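Local structure of isoform A of Peptidoglycan-recognition protein LB (7NSZ) at residues A[52-58]-A[85-91]. The protein hydrolyses the amide link between N-acetylmuramoyl residues and L-amino acids in bacterial peptidoglycan, a zinc-dependent amidase activity used in insect innate immunity. The protein carries 1 engineered substitution. Sequence-based numbering, arbitrary orientation.
Sequences CYSTPDC and GGDGMIY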
# COMPACT_ATOMS: atom_id res chain seq x y z
N CYS A 52 -7.00 -1.04 -12.84
CA CYS A 52 -6.13 -1.18 -14.03
C CYS A 52 -5.98 -2.66 -14.29
O CYS A 52 -5.64 -3.41 -13.37
CB CYS A 52 -4.80 -0.46 -13.77
SG CYS A 52 -3.73 -1.09 -12.43
N TYR A 53 -6.31 -3.13 -15.49
CA TYR A 53 -6.24 -4.58 -15.77
C TYR A 53 -4.97 -4.94 -16.55
O TYR A 53 -4.56 -6.12 -16.46
CB TYR A 53 -7.50 -5.02 -16.52
CG TYR A 53 -8.72 -5.00 -15.63
CD1 TYR A 53 -9.75 -4.12 -15.88
CD2 TYR A 53 -8.82 -5.83 -14.53
CE1 TYR A 53 -10.88 -4.10 -15.09
CE2 TYR A 53 -9.93 -5.79 -13.70
CZ TYR A 53 -10.95 -4.92 -13.98
OH TYR A 53 -12.08 -4.88 -13.20
N SER A 54 -4.41 -4.04 -17.34
CA SER A 54 -3.15 -4.31 -18.08
C SER A 54 -1.95 -3.61 -17.43
O SER A 54 -2.08 -2.56 -16.81
CB SER A 54 -3.26 -3.90 -19.51
OG SER A 54 -3.09 -2.52 -19.67
N THR A 55 -0.80 -4.22 -17.58
CA THR A 55 0.43 -3.69 -16.98
C THR A 55 0.72 -2.31 -17.54
O THR A 55 1.01 -1.39 -16.79
CB THR A 55 1.56 -4.67 -17.19
OG1 THR A 55 1.27 -5.84 -16.44
CG2 THR A 55 2.89 -4.09 -16.74
N PRO A 56 0.55 -2.01 -18.85
CA PRO A 56 0.76 -0.62 -19.27
C PRO A 56 -0.15 0.35 -18.50
O PRO A 56 0.31 1.45 -18.19
CB PRO A 56 0.46 -0.68 -20.80
CG PRO A 56 0.86 -2.04 -21.15
CD PRO A 56 0.29 -2.90 -20.02
N ASP A 57 -1.40 -0.04 -18.28
CA ASP A 57 -2.33 0.87 -17.58
C ASP A 57 -1.92 0.99 -16.10
O ASP A 57 -2.04 2.07 -15.53
CB ASP A 57 -3.76 0.41 -17.73
CG ASP A 57 -4.28 0.52 -19.16
OD1 ASP A 57 -3.67 1.26 -19.92
OD2 ASP A 57 -5.14 -0.25 -19.47
N CYS A 58 -1.47 -0.06 -15.48
CA CYS A 58 -1.08 -0.05 -14.04
C CYS A 58 0.22 0.73 -13.88
O CYS A 58 0.33 1.51 -12.92
CB CYS A 58 -0.92 -1.46 -13.49
SG CYS A 58 -2.46 -2.41 -13.42
N GLY A 85 -1.55 -3.73 -8.82
CA GLY A 85 -2.41 -3.52 -9.99
C GLY A 85 -3.36 -4.70 -10.21
O GLY A 85 -3.15 -5.79 -9.69
N GLY A 86 -4.37 -4.46 -11.04
CA GLY A 86 -5.33 -5.49 -11.49
C GLY A 86 -4.69 -6.43 -12.49
O GLY A 86 -5.33 -7.45 -12.82
N ASP A 87 -3.45 -6.16 -12.91
CA ASP A 87 -2.62 -7.14 -13.62
C ASP A 87 -2.06 -8.19 -12.68
O ASP A 87 -1.36 -9.08 -13.14
CB ASP A 87 -1.50 -6.43 -14.37
CG ASP A 87 -0.56 -5.63 -13.49
OD1 ASP A 87 0.43 -5.07 -14.04
OD2 ASP A 87 -0.83 -5.50 -12.23
N GLY A 88 -2.29 -8.06 -11.37
CA GLY A 88 -1.71 -8.98 -10.39
C GLY A 88 -0.24 -8.73 -10.08
O GLY A 88 0.38 -9.56 -9.36
N MET A 89 0.28 -7.59 -10.53
CA MET A 89 1.69 -7.26 -10.26
C MET A 89 1.78 -6.34 -9.05
O MET A 89 0.84 -5.60 -8.69
CB MET A 89 2.29 -6.58 -11.49
CG MET A 89 2.32 -7.48 -12.67
SD MET A 89 3.32 -8.98 -12.52
CE MET A 89 2.11 -10.11 -13.20
N ILE A 90 2.97 -6.33 -8.43
CA ILE A 90 3.29 -5.42 -7.32
C ILE A 90 4.28 -4.39 -7.83
O ILE A 90 5.26 -4.77 -8.48
CB ILE A 90 3.86 -6.20 -6.15
CG1 ILE A 90 2.90 -7.30 -5.72
CG2 ILE A 90 4.23 -5.26 -4.98
CD1 ILE A 90 3.49 -8.40 -5.00
N TYR A 91 4.04 -3.13 -7.52
CA TYR A 91 4.84 -2.00 -7.98
C TYR A 91 5.56 -1.38 -6.79
O TYR A 91 4.89 -0.92 -5.83
CB TYR A 91 3.93 -1.01 -8.69
CG TYR A 91 3.37 -1.52 -9.98
CD1 TYR A 91 2.24 -2.33 -10.02
CD2 TYR A 91 4.04 -1.29 -11.15
CE1 TYR A 91 1.77 -2.88 -11.21
CE2 TYR A 91 3.60 -1.82 -12.35
CZ TYR A 91 2.44 -2.59 -12.39
OH TYR A 91 2.03 -3.14 -13.57
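How a beta-hairpin turn can dock on the start of a helix is well illustrated where residues 85-91 meet the disulfide-closed segment 52-58. The turn opens at Gly85, whose CA rests against both sulfurs of the Cys52–Cys58 bridge, 3.7 Å from Cys52 SG and 3.6 Å from Cys58 SG; a CB here would clash with Cys58 SG. At Gly86 a CB would run into Cys52 O, so two successive glycines allow the main chain to lie directly on the disulfide and the neighbouring backbone. Asp87 follows, within the type I turn from Gly85 to Gly88. Asp87 OD2 accepts from Met89 N (2.9 Å), an Asx turn, while Thr55 OG1 donates to Asp87 OD1 (2.7 Å), so one carboxylate both braces its own turn and ties it to the first turn of helix 55-72, where Ser54 occupies the N-cap position. This turn connects strands 82-84 and 90-92, antiparallel neighbours in the mixed central sheet of the amidase fold. Gly88, with positive phi, completes the bend, and Met89 leads into the second strand. From there Tyr91 reaches back toward the helix: its OH donates to Asp87 OD1 (2.6 Å) and lies 3.4 Å from both Thr55 CG2 and Cys58 CB, and its side chain also touches Met59 and Met62 farther along the helix.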